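Local structure of probable histone-lysine N-methyltransferase, H3 lysine-9 specific SUVH9 (Arabidopsis thaliana, 4NJ5) at residues A[253-258]-A[264-269]; A[361-366]-A[455-460]; A[76-81]-A[91-96]; A[72-77]-A[191-196]. The protein acts in silencing of genes and transposable elements, lacks methyltransferase activity, and may bind methylated DNA and recruit RNA polymerase V to chromatin. One frame throughout, in Å; residues are numbered along the deposited sequence.

Contacts 4 and 3 open together near the N terminus, from overlapping segments that share Pro76 and Gly77. Contact 3 closes first, around the short helix 87-92, and its loop lies wholly within the longer one that contact 4 closes at strand 190-206; both stay inside the SRA domain, with centres about 5 Å apart. Further along, contact 1 closes the short loop between strands 250-252 and 264-267. Contact 2 then follows in series, bringing a turn after strand 454-455 onto strand 363-367. Strands 264-267 and 363-367 are neighbours in one sheet, so contacts 1 and 2 touch, well away from the SRA pair: the centres of contacts 2 and 3 are about 30 Å apart.

Contact 1: residues A[253-258]-A[264-269]; sequences FDISNG and VYLFND
The loop that leaves strand 250-252 folds back beside the start of strand 264-267, and Asp254 and Ile255 pin it to Val264. Val264 N donates to Asp254 OD1 at 3.0 Å, reaching the oxygen from above the carboxylate plane. Ser256 OG gives the same Asp254 OD1 a second bond of 2.8 Å, this one from the syn side and close to the plane. The other carboxylate oxygen, Asp254 OD2, takes Gly258 N, so the carboxylate both ties the loop across to the strand and curls the loop around itself. Asp254 can turn this group back to the strand, although its CB starts off away from it, because chi1 (-171°) extends CG opposite the backbone N. In return Ile255 N donates to Val264 O at 3.1 Å, in the carbonyl plane.

Strands 250-252 and 264-267 are antiparallel neighbours in a mixed four-stranded sheet, a beta hairpin whose connecting loop holds 253-258; strand 264-267 also pairs with 363-367 in parallel. The loop residues add apolar cover at that junction. Ile255 divides its branches: CG1 lies 3.8 Å from Val264 CG1, while CG2 comes across the Leu266 side chain at about a right angle, 3.6 Å from Leu266 CB. Ser256 CB rests on the remaining methyl of Val264, CG2. Phe253 makes a T-shaped stack with Tyr265, planes at 71°, its edge atom CD1 pointing into the middle of the tyrosine face. Tyr250 packs against both rings, and Tyr265 OH is bonded to Leu238 O.

Contact 2: residues A[361-366]-A[455-460]; sequences NRLEVF and RNVACY
Val457 O accepts the backbone N of Tyr460 at 2.9 Å, and this bond tightens the 3-10 turn that presses Val457 and Tyr460 together onto strand 363-367. Everything that passes between the turn and the strand is apolar. Val365 meets both turn residues: its CG2 lies 3.8 Å from Val457 CG2 and also reaches CD2 of the Tyr460 ring, while CG1 lies over a face of that ring. The touch over the face is a CH-pi contact, 4.3 Å from Val365 CG1 to the Tyr460 ring centroid and 27° off the ring normal. A chi1 of 177° turns CG1 of Val365 over the ring and leaves CG2 toward Val457. Two residues earlier, on the same face of the strand, Leu363 CD1 reaches Val457 CG1 at 3.8 Å, coming across it at roughly a right angle, and is almost as near its CG2.

This is the SET domain. The strand is an inner member of the mixed sheet, between 264-267 and 373-377, and the turn precedes the segment that probably corresponds to the NHSC motif of active SET methyltransferases. Val375 of the neighbouring strand packs on both Val457 and Tyr460, widening the apolar floor under the turn. The Tyr460 ring is also covered on its opposite face, where Arg455 NH1 stands 3.2 Å above the plane toward the rim; Val365 and the arginine therefore hold the ring from both sides. At the turn's start, Val457 N is bonded to Tyr281 OH.

Contact 3: residues A[76-81]-A[91-96]; sequences PGVQVG and CVMGLH
A single side chain, Val78, makes the whole of one side of this contact, splitting its methyls between Met93 and Leu95 just past the end of helix 87-92. CG1 of Val78 meets the leucine tip to tip, with Leu95 CD1 at 3.9 Å and CD2 only slightly farther. CG2 of Val78 turns to the methionine and lies 4.1 Å from Met93 CG. The methionine comes across the valine at about a right angle. Its chi1 of -106° lies away from the staggered positions, and its chain bends at chi2 and chi3, so the sulfur end leads away and it is the CG that faces Val78.

What places these two residues is a Schellman motif. Gly94, at positive phi, ends the helix, with Leu95 N bonded back to Leu90 O and Gly94 N to Cys91 O; the chain then reverses and brings Leu95 round on the same side as Met93. Phe84 of strand 83-84 touches both Met93 and Leu95, and Ile75 lies on Leu95, so the cluster belongs to the SRA core between the helix end and the loop before that strand. All three residues are buried and the pairing is entirely apolar, at ordinary van der Waals distances: the loop is held here by burial and the fit of methyls, without polar bonding between the two segments.

Contact 4: residues A[72-77]-A[191-196]; sequences VGSIPG and YVYDGL
Leu196 packs hard on the loop at Gly73 and Ser74, while Tyr193, a short way along the same strand, reaches the loop through water. On the tight side, Leu196 lays CD2 against the bare backbone of Gly73, 3.6 Å from Gly73 C, and brings CD1 to 3.4 Å from Ser74 OG. Its chi1 of -57° together with an extended chi2 of 176° carries the two methyls to these places, CD1 to the serine and CD2 to the glycine. The carbonyl of Gly73 is taken by Arg175, whose side chain also touches Leu196.

Both parts belong to the SRA domain: strand 190-206 is a long member of its mixed seven-stranded sheet, and the loop 72-77 runs alongside on the way to strand 83-84. Leu196 is held on the strand side too, its N bonded to Gln224 OE1.

The looser end is polar. Ser74 is exposed, and its OG stands 4.4 Å from Tyr193 OH, too far for direct bonding. A water fills in, 3.0 Å from Ser74 OG and 2.6 Å from Tyr193 OH, lying in the plane of the tyrosine ring at its edge. The hydroxyl gets there because the tyrosine side chain leaves the strand with chi1 at 174°, stretched away from its own N, and the ring is steadied by its own segment: Gly195 N sits 3.4 Å above the plane of the Tyr193 ring, over its centre. Leu95 packs against Tyr193 from the neighbouring loop.

Contact 1: residues A[253-258]-A[264-269]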
loop_
_atom_site.group_PDB
_atom_site.type_symbol
_atom_site.label_atom_id
_atom_site.label_comp_id
_atom_site.label_asym_id
_atom_site.label_seq_id
_atom_site.Cartn_x
_atom_site.Cartn_y
_atom_site.Cartn_z
ATOM N N PHE A 253 -21.496 9.502 8.775
ATOM C CA PHE A 253 -20.701 8.291 8.573
ATOM C C PHE A 253 -20.845 7.675 7.182
ATOM O O PHE A 253 -20.215 6.662 6.877
ATOM C CB PHE A 253 -20.993 7.252 9.659
ATOM C CG PHE A 253 -20.210 7.466 10.922
ATOM C CD1 PHE A 253 -18.826 7.392 10.910
ATOM C CD2 PHE A 253 -20.854 7.738 12.119
ATOM C CE1 PHE A 253 -18.098 7.589 12.068
ATOM C CE2 PHE A 253 -20.133 7.935 13.280
ATOM C CZ PHE A 253 -18.753 7.861 13.255
ATOM N N ASP A 254 -21.666 8.296 6.341
ATOM C CA ASP A 254 -21.823 7.858 4.958
ATOM C C ASP A 254 -22.412 8.969 4.088
ATOM O O ASP A 254 -23.633 9.120 4.021
ATOM C CB ASP A 254 -22.705 6.606 4.886
ATOM C CG ASP A 254 -22.716 5.982 3.505
ATOM O OD1 ASP A 254 -21.809 6.306 2.710
ATOM O OD2 ASP A 254 -23.620 5.167 3.218
ATOM N N ILE A 255 -21.548 9.750 3.439
ATOM C CA ILE A 255 -21.989 10.815 2.538
ATOM C C ILE A 255 -22.334 10.201 1.200
ATOM O O ILE A 255 -23.117 10.753 0.433
ATOM C CB ILE A 255 -20.910 11.889 2.333
ATOM C CG1 ILE A 255 -19.680 11.282 1.658
ATOM C CG2 ILE A 255 -20.553 12.531 3.644
ATOM C CD1 ILE A 255 -18.672 12.323 1.201
ATOM N N SER A 256 -21.742 9.045 0.923
ATOM C CA SER A 256 -22.176 8.226 -0.199
ATOM C C SER A 256 -23.637 7.965 -0.025
ATOM O O SER A 256 -24.385 7.801 -0.967
ATOM C CB SER A 256 -21.408 6.920 -0.231
ATOM O OG SER A 256 -22.283 5.843 -0.022
ATOM N N ASN A 257 -24.028 7.879 1.229
ATOM C CA ASN A 257 -25.441 7.822 1.580
ATOM C C ASN A 257 -26.049 6.563 0.984
ATOM O O ASN A 257 -27.087 6.588 0.298
ATOM C CB ASN A 257 -26.181 9.104 1.116
ATOM C CG ASN A 257 -27.173 9.603 2.116
ATOM O OD1 ASN A 257 -26.911 10.567 2.845
ATOM N ND2 ASN A 257 -28.316 8.930 2.192
ATOM N N GLY A 258 -25.366 5.454 1.270
ATOM C CA GLY A 258 -25.759 4.124 0.814
ATOM C C GLY A 258 -25.623 3.897 -0.692
ATOM O O GLY A 258 -25.992 2.822 -1.210
ATOM N N VAL A 264 -18.915 6.043 3.461
ATOM C CA VAL A 264 -17.854 7.029 3.278
ATOM C C VAL A 264 -17.896 8.056 4.400
ATOM O O VAL A 264 -18.819 8.863 4.478
ATOM C CB VAL A 264 -17.962 7.756 1.925
ATOM C CG1 VAL A 264 -16.801 8.729 1.756
ATOM C CG2 VAL A 264 -17.984 6.752 0.785
ATOM N N TYR A 265 -16.890 8.023 5.266
ATOM C CA TYR A 265 -16.879 8.876 6.451
ATOM C C TYR A 265 -16.679 10.346 6.109
ATOM O O TYR A 265 -16.007 10.684 5.137
ATOM C CB TYR A 265 -15.771 8.458 7.415
ATOM C CG TYR A 265 -16.009 7.174 8.177
ATOM C CD1 TYR A 265 -17.053 6.315 7.852
ATOM C CD2 TYR A 265 -15.182 6.828 9.234
ATOM C CE1 TYR A 265 -17.255 5.142 8.563
ATOM C CE2 TYR A 265 -15.375 5.670 9.945
ATOM C CZ TYR A 265 -16.407 4.827 9.609
ATOM O OH TYR A 265 -16.584 3.672 10.333
ATOM N N LEU A 266 -17.257 11.216 6.929
ATOM C CA LEU A 266 -17.019 12.649 6.826
ATOM C C LEU A 266 -16.633 13.189 8.196
ATOM O O LEU A 266 -17.438 13.174 9.126
ATOM C CB LEU A 266 -18.260 13.373 6.309
ATOM C CG LEU A 266 -18.091 14.890 6.235
ATOM C CD1 LEU A 266 -17.017 15.247 5.220
ATOM C CD2 LEU A 266 -19.403 15.579 5.904
ATOM N N PHE A 267 -15.401 13.667 8.315
ATOM C CA PHE A 267 -14.852 14.055 9.606
ATOM C C PHE A 267 -14.354 15.492 9.601
ATOM O O PHE A 267 -13.731 15.936 8.642
ATOM C CB PHE A 267 -13.710 13.114 9.984
ATOM C CG PHE A 267 -13.145 13.368 11.347
ATOM C CD1 PHE A 267 -13.815 12.932 12.478
ATOM C CD2 PHE A 267 -11.938 14.033 11.500
ATOM C CE1 PHE A 267 -13.298 13.160 13.738
ATOM C CE2 PHE A 267 -11.414 14.263 12.757
ATOM C CZ PHE A 267 -12.096 13.826 13.878
ATOM N N ASN A 268 -14.629 16.214 10.681
ATOM C CA ASN A 268 -14.202 17.604 10.802
ATOM C C ASN A 268 -14.002 17.996 12.261
ATOM O O ASN A 268 -14.961 18.304 12.969
ATOM C CB ASN A 268 -15.213 18.532 10.120
ATOM C CG ASN A 268 -14.819 20.001 10.198
ATOM O OD1 ASN A 268 -13.711 20.344 10.608
ATOM N ND2 ASN A 268 -15.734 20.877 9.793
ATOM N N ASP A 269 -12.746 17.975 12.700
ATOM C CA ASP A 269 -12.396 18.337 14.071
ATOM C C ASP A 269 -11.756 19.717 14.124
ATOM O O ASP A 269 -11.086 20.063 15.095
ATOM C CB ASP A 269 -11.453 17.295 14.682
ATOM C CG ASP A 269 -10.099 17.246 13.990
ATOM O OD1 ASP A 269 -9.975 17.767 12.860
ATOM O OD2 ASP A 269 -9.156 16.672 14.572
#

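Contact 2: residues A[361-366]-A[455-460]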
loop_
_atom_site.group_PDB
_atom_site.type_symbol
_atom_site.label_atom_id
_atom_site.label_comp_id
_atom_site.label_asym_id
_atom_site.label_seq_id
_atom_site.Cartn_x
_atom_site.Cartn_y
_atom_site.Cartn_z
ATOM N N ASN A 361 -13.259 -0.198 -0.303
ATOM C CA ASN A 361 -12.479 0.217 0.856
ATOM C C ASN A 361 -13.197 1.293 1.666
ATOM O O ASN A 361 -13.961 2.087 1.118
ATOM C CB ASN A 361 -11.102 0.722 0.419
ATOM C CG ASN A 361 -10.192 -0.398 -0.038
ATOM O OD1 ASN A 361 -9.846 -0.487 -1.215
ATOM N ND2 ASN A 361 -9.798 -1.262 0.893
ATOM N N ARG A 362 -12.956 1.321 2.971
ATOM C CA ARG A 362 -13.583 2.328 3.816
ATOM C C ARG A 362 -12.731 3.595 3.826
ATOM O O ARG A 362 -11.593 3.592 4.297
ATOM C CB ARG A 362 -13.804 1.793 5.234
ATOM C CG ARG A 362 -14.792 2.605 6.066
ATOM C CD ARG A 362 -15.165 1.887 7.364
ATOM N NE ARG A 362 -16.311 0.994 7.213
ATOM C CZ ARG A 362 -16.228 -0.285 6.859
ATOM N NH1 ARG A 362 -17.329 -1.015 6.752
ATOM N NH2 ARG A 362 -15.046 -0.836 6.612
ATOM N N LEU A 363 -13.286 4.674 3.285
ATOM C CA LEU A 363 -12.555 5.926 3.165
ATOM C C LEU A 363 -13.151 7.026 4.034
ATOM O O LEU A 363 -14.290 6.930 4.506
ATOM C CB LEU A 363 -12.528 6.390 1.710
ATOM C CG LEU A 363 -12.032 5.385 0.674
ATOM C CD1 LEU A 363 -12.173 5.965 -0.727
ATOM C CD2 LEU A 363 -10.594 4.998 0.961
ATOM N N GLU A 364 -12.369 8.083 4.220
ATOM C CA GLU A 364 -12.748 9.191 5.076
ATOM C C GLU A 364 -12.371 10.517 4.431
ATOM O O GLU A 364 -11.217 10.738 4.057
ATOM C CB GLU A 364 -12.076 9.046 6.442
ATOM C CG GLU A 364 -12.232 10.238 7.363
ATOM C CD GLU A 364 -11.814 9.917 8.790
ATOM O OE1 GLU A 364 -12.556 9.179 9.476
ATOM O OE2 GLU A 364 -10.742 10.396 9.221
ATOM N N VAL A 365 -13.368 11.380 4.280
ATOM C CA VAL A 365 -13.172 12.738 3.805
ATOM C C VAL A 365 -13.070 13.616 5.039
ATOM O O VAL A 365 -14.022 13.730 5.804
ATOM C CB VAL A 365 -14.359 13.199 2.943
ATOM C CG1 VAL A 365 -14.183 14.651 2.513
ATOM C CG2 VAL A 365 -14.510 12.295 1.733
ATOM N N PHE A 366 -11.909 14.219 5.249
ATOM C CA PHE A 366 -11.666 14.949 6.479
ATOM C C PHE A 366 -11.286 16.397 6.207
ATOM O O PHE A 366 -10.647 16.708 5.201
ATOM C CB PHE A 366 -10.577 14.262 7.303
ATOM C CG PHE A 366 -9.225 14.298 6.660
ATOM C CD1 PHE A 366 -8.884 13.376 5.685
ATOM C CD2 PHE A 366 -8.296 15.256 7.028
ATOM C CE1 PHE A 366 -7.642 13.407 5.086
ATOM C CE2 PHE A 366 -7.051 15.295 6.437
ATOM C CZ PHE A 366 -6.723 14.368 5.462
ATOM N N ARG A 455 -20.619 14.347 -7.486
ATOM C CA ARG A 455 -19.265 13.836 -7.319
ATOM C C ARG A 455 -19.247 12.727 -6.275
ATOM O O ARG A 455 -20.182 12.596 -5.483
ATOM C CB ARG A 455 -18.347 14.961 -6.848
ATOM C CG ARG A 455 -18.926 15.739 -5.677
ATOM C CD ARG A 455 -17.853 16.424 -4.868
ATOM N NE ARG A 455 -17.210 17.514 -5.592
ATOM C CZ ARG A 455 -16.056 18.061 -5.227
ATOM N NH1 ARG A 455 -15.417 17.603 -4.158
ATOM N NH2 ARG A 455 -15.534 19.052 -5.933
ATOM N N ASN A 456 -18.177 11.936 -6.276
ATOM C CA ASN A 456 -17.967 10.906 -5.263
ATOM C C ASN A 456 -16.801 11.274 -4.349
ATOM O O ASN A 456 -16.271 12.385 -4.421
ATOM C CB ASN A 456 -17.691 9.554 -5.916
ATOM C CG ASN A 456 -16.312 9.484 -6.560
ATOM O OD1 ASN A 456 -15.789 10.484 -7.057
ATOM N ND2 ASN A 456 -15.719 8.295 -6.556
ATOM N N VAL A 457 -16.397 10.327 -3.506
ATOM C CA VAL A 457 -15.333 10.545 -2.528
ATOM C C VAL A 457 -14.031 11.013 -3.187
ATOM O O VAL A 457 -13.358 11.921 -2.685
ATOM C CB VAL A 457 -15.088 9.265 -1.675
ATOM C CG1 VAL A 457 -14.823 8.051 -2.569
ATOM C CG2 VAL A 457 -13.952 9.474 -0.681
ATOM N N ALA A 458 -13.716 10.417 -4.335
ATOM C CA ALA A 458 -12.458 10.660 -5.037
ATOM C C ALA A 458 -12.248 12.123 -5.424
ATOM O O ALA A 458 -11.119 12.554 -5.651
ATOM C CB ALA A 458 -12.366 9.772 -6.270
ATOM N N CYS A 459 -13.336 12.883 -5.500
ATOM C CA CYS A 459 -13.251 14.273 -5.920
ATOM C C CYS A 459 -12.766 15.177 -4.797
ATOM O O CYS A 459 -12.518 16.363 -5.008
ATOM C CB CYS A 459 -14.594 14.751 -6.469
ATOM S SG CYS A 459 -15.088 13.902 -7.990
ATOM N N TYR A 460 -12.624 14.612 -3.603
ATOM C CA TYR A 460 -12.079 15.369 -2.485
ATOM C C TYR A 460 -10.579 15.088 -2.317
ATOM O O TYR A 460 -9.928 15.638 -1.427
ATOM C CB TYR A 460 -12.851 15.064 -1.197
ATOM C CG TYR A 460 -14.343 15.314 -1.300
ATOM C CD1 TYR A 460 -14.876 16.569 -1.039
ATOM C CD2 TYR A 460 -15.217 14.293 -1.658
ATOM C CE1 TYR A 460 -16.241 16.803 -1.134
ATOM C CE2 TYR A 460 -16.584 14.517 -1.755
ATOM C CZ TYR A 460 -17.088 15.772 -1.491
ATOM O OH TYR A 460 -18.443 15.999 -1.584
#

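Contact 3: residues A[76-81]-A[91-96]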
loop_
_atom_site.group_PDB
_atom_site.type_symbol
_atom_site.label_atom_id
_atom_site.label_comp_id
_atom_site.label_asym_id
_atom_site.label_seq_id
_atom_site.Cartn_x
_atom_site.Cartn_y
_atom_site.Cartn_z
ATOM N N PRO A 76 18.114 4.969 6.252
ATOM C CA PRO A 76 17.798 6.148 5.440
ATOM C C PRO A 76 16.752 5.833 4.381
ATOM O O PRO A 76 16.901 4.856 3.645
ATOM C CB PRO A 76 19.140 6.489 4.784
ATOM C CG PRO A 76 20.164 5.919 5.710
ATOM C CD PRO A 76 19.551 4.653 6.227
ATOM N N GLY A 77 15.699 6.642 4.327
ATOM C CA GLY A 77 14.633 6.446 3.360
ATOM C C GLY A 77 13.472 5.631 3.899
ATOM O O GLY A 77 12.386 5.641 3.327
ATOM N N VAL A 78 13.699 4.911 4.992
ATOM C CA VAL A 78 12.637 4.138 5.623
ATOM C C VAL A 78 12.141 4.881 6.852
ATOM O O VAL A 78 12.889 5.097 7.803
ATOM C CB VAL A 78 13.106 2.731 6.027
ATOM C CG1 VAL A 78 11.944 1.936 6.622
ATOM C CG2 VAL A 78 13.689 2.005 4.826
ATOM N N GLN A 79 10.876 5.277 6.825
ATOM C CA GLN A 79 10.342 6.148 7.856
ATOM C C GLN A 79 9.428 5.396 8.804
ATOM O O GLN A 79 8.873 4.352 8.455
ATOM C CB GLN A 79 9.575 7.303 7.217
ATOM C CG GLN A 79 10.160 7.766 5.901
ATOM C CD GLN A 79 9.699 9.159 5.525
ATOM O OE1 GLN A 79 8.560 9.358 5.103
ATOM N NE2 GLN A 79 10.587 10.134 5.683
ATOM N N VAL A 80 9.273 5.940 10.004
ATOM C CA VAL A 80 8.336 5.398 10.970
ATOM C C VAL A 80 6.937 5.363 10.371
ATOM O O VAL A 80 6.465 6.355 9.813
ATOM C CB VAL A 80 8.311 6.242 12.252
ATOM C CG1 VAL A 80 7.275 5.699 13.222
ATOM C CG2 VAL A 80 9.690 6.262 12.892
ATOM N N GLY A 81 6.287 4.209 10.470
ATOM C CA GLY A 81 4.924 4.073 9.998
ATOM C C GLY A 81 4.832 3.340 8.677
ATOM O O GLY A 81 3.742 2.961 8.250
ATOM N N CYS A 91 14.060 -7.660 5.073
ATOM C CA CYS A 91 15.457 -7.884 4.728
ATOM C C CYS A 91 15.820 -7.034 3.524
ATOM O O CYS A 91 16.897 -6.433 3.477
ATOM C CB CYS A 91 15.719 -9.359 4.414
ATOM S SG CYS A 91 15.251 -10.496 5.722
ATOM N N VAL A 92 14.916 -6.993 2.548
ATOM C CA VAL A 92 15.124 -6.163 1.364
ATOM C C VAL A 92 15.365 -4.699 1.741
ATOM O O VAL A 92 16.247 -4.045 1.187
ATOM C CB VAL A 92 13.938 -6.263 0.382
ATOM C CG1 VAL A 92 14.131 -5.304 -0.789
ATOM C CG2 VAL A 92 13.779 -7.697 -0.112
ATOM N N MET A 93 14.594 -4.197 2.703
ATOM C CA MET A 93 14.720 -2.806 3.129
ATOM C C MET A 93 15.746 -2.591 4.239
ATOM O O MET A 93 15.820 -1.507 4.814
ATOM C CB MET A 93 13.363 -2.243 3.554
ATOM C CG MET A 93 12.765 -1.283 2.540
ATOM S SD MET A 93 12.792 -1.973 0.877
ATOM C CE MET A 93 11.591 -3.291 1.045
ATOM N N GLY A 94 16.532 -3.622 4.541
ATOM C CA GLY A 94 17.603 -3.505 5.516
ATOM C C GLY A 94 17.166 -3.256 6.950
ATOM O O GLY A 94 17.976 -2.859 7.790
ATOM N N LEU A 95 15.889 -3.489 7.239
ATOM C CA LEU A 95 15.363 -3.280 8.585
ATOM C C LEU A 95 15.703 -4.435 9.519
ATOM O O LEU A 95 16.036 -4.230 10.682
ATOM C CB LEU A 95 13.846 -3.088 8.545
ATOM C CG LEU A 95 13.335 -1.713 8.122
ATOM C CD1 LEU A 95 11.869 -1.795 7.722
ATOM C CD2 LEU A 95 13.537 -0.695 9.238
ATOM N N HIS A 96 15.612 -5.652 8.999
ATOM C CA HIS A 96 15.801 -6.843 9.811
ATOM C C HIS A 96 16.248 -7.975 8.905
ATOM O O HIS A 96 15.555 -8.316 7.946
ATOM C CB HIS A 96 14.492 -7.208 10.511
ATOM C CG HIS A 96 14.655 -8.166 11.645
ATOM N ND1 HIS A 96 14.783 -9.530 11.460
ATOM C CD2 HIS A 96 14.697 -7.971 12.984
ATOM C CE1 HIS A 96 14.902 -10.122 12.628
ATOM N NE2 HIS A 96 14.852 -9.198 13.575
#

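Contact 4: residues A[72-77]-A[191-196]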
loop_
_atom_site.group_PDB
_atom_site.type_symbol
_atom_site.label_atom_id
_atom_site.label_comp_id
_atom_site.label_asym_id
_atom_site.label_seq_id
_atom_site.Cartn_x
_atom_site.Cartn_y
_atom_site.Cartn_z
ATOM N N VAL A 72 23.448 0.984 12.266
ATOM C CA VAL A 72 22.702 0.978 13.517
ATOM C C VAL A 72 21.814 2.218 13.578
ATOM O O VAL A 72 22.211 3.301 13.140
ATOM C CB VAL A 72 23.633 0.862 14.765
ATOM C CG1 VAL A 72 25.061 0.560 14.341
ATOM C CG2 VAL A 72 23.573 2.116 15.632
ATOM N N GLY A 73 20.601 2.051 14.093
ATOM C CA GLY A 73 19.653 3.147 14.149
ATOM C C GLY A 73 18.798 3.206 12.900
ATOM O O GLY A 73 18.471 2.177 12.320
ATOM N N SER A 74 18.446 4.413 12.476
ATOM C CA SER A 74 17.527 4.589 11.357
ATOM C C SER A 74 18.103 4.096 10.028
ATOM O O SER A 74 19.293 4.246 9.762
ATOM C CB SER A 74 17.116 6.059 11.235
ATOM O OG SER A 74 16.707 6.580 12.489
ATOM N N ILE A 75 17.249 3.491 9.206
ATOM C CA ILE A 75 17.608 3.164 7.834
ATOM C C ILE A 75 17.161 4.329 6.950
ATOM O O ILE A 75 15.973 4.658 6.912
ATOM C CB ILE A 75 16.936 1.857 7.357
ATOM C CG1 ILE A 75 17.260 0.702 8.311
ATOM C CG2 ILE A 75 17.365 1.513 5.938
ATOM C CD1 ILE A 75 18.748 0.374 8.426
ATOM N N PRO A 76 18.114 4.969 6.252
ATOM C CA PRO A 76 17.798 6.148 5.440
ATOM C C PRO A 76 16.752 5.833 4.381
ATOM O O PRO A 76 16.901 4.856 3.645
ATOM C CB PRO A 76 19.140 6.489 4.784
ATOM C CG PRO A 76 20.164 5.919 5.710
ATOM C CD PRO A 76 19.551 4.653 6.227
ATOM N N GLY A 77 15.699 6.642 4.327
ATOM C CA GLY A 77 14.633 6.446 3.360
ATOM C C GLY A 77 13.472 5.631 3.899
ATOM O O GLY A 77 12.386 5.641 3.327
ATOM N N TYR A 191 3.596 -5.868 8.883
ATOM C CA TYR A 191 4.753 -5.440 9.669
ATOM C C TYR A 191 4.917 -3.934 9.569
ATOM O O TYR A 191 4.985 -3.379 8.472
ATOM C CB TYR A 191 6.037 -6.150 9.219
ATOM C CG TYR A 191 5.972 -7.642 9.407
ATOM C CD1 TYR A 191 5.943 -8.195 10.678
ATOM C CD2 TYR A 191 5.913 -8.497 8.317
ATOM C CE1 TYR A 191 5.862 -9.559 10.859
ATOM C CE2 TYR A 191 5.836 -9.861 8.486
ATOM C CZ TYR A 191 5.806 -10.389 9.760
ATOM O OH TYR A 191 5.727 -11.750 9.934
ATOM N N VAL A 192 4.971 -3.272 10.719
ATOM C CA VAL A 192 5.100 -1.824 10.737
ATOM C C VAL A 192 6.330 -1.387 11.529
ATOM O O VAL A 192 6.617 -1.912 12.602
ATOM C CB VAL A 192 3.816 -1.141 11.272
ATOM C CG1 VAL A 192 3.521 -1.573 12.701
ATOM C CG2 VAL A 192 3.934 0.374 11.167
ATOM N N TYR A 193 7.072 -0.439 10.974
ATOM C CA TYR A 193 8.261 0.077 11.632
ATOM C C TYR A 193 7.868 1.132 12.662
ATOM O O TYR A 193 7.216 2.116 12.328
ATOM C CB TYR A 193 9.215 0.647 10.585
ATOM C CG TYR A 193 10.426 1.343 11.151
ATOM C CD1 TYR A 193 11.300 0.680 12.003
ATOM C CD2 TYR A 193 10.712 2.662 10.814
ATOM C CE1 TYR A 193 12.416 1.315 12.517
ATOM C CE2 TYR A 193 11.824 3.304 11.322
ATOM C CZ TYR A 193 12.673 2.627 12.170
ATOM O OH TYR A 193 13.777 3.263 12.678
ATOM N N ASP A 194 8.251 0.917 13.918
ATOM C CA ASP A 194 7.888 1.835 14.996
ATOM C C ASP A 194 9.049 2.707 15.468
ATOM O O ASP A 194 8.919 3.440 16.447
ATOM C CB ASP A 194 7.294 1.078 16.190
ATOM C CG ASP A 194 5.819 0.759 16.010
ATOM O OD1 ASP A 194 5.155 1.419 15.180
ATOM O OD2 ASP A 194 5.322 -0.149 16.713
ATOM N N GLY A 195 10.186 2.624 14.786
ATOM C CA GLY A 195 11.306 3.489 15.106
ATOM C C GLY A 195 12.343 2.903 16.048
ATOM O O GLY A 195 12.565 1.688 16.085
ATOM N N LEU A 196 12.972 3.783 16.824
ATOM C CA LEU A 196 14.133 3.421 17.628
ATOM C C LEU A 196 13.834 3.346 19.121
ATOM O O LEU A 196 13.153 4.202 19.680
ATOM C CB LEU A 196 15.274 4.406 17.369
ATOM C CG LEU A 196 15.690 4.519 15.900
ATOM C CD1 LEU A 196 16.751 5.591 15.704
ATOM C CD2 LEU A 196 16.178 3.168 15.391
HETATM O O HOH W 1 13.868 5.775 12.229
#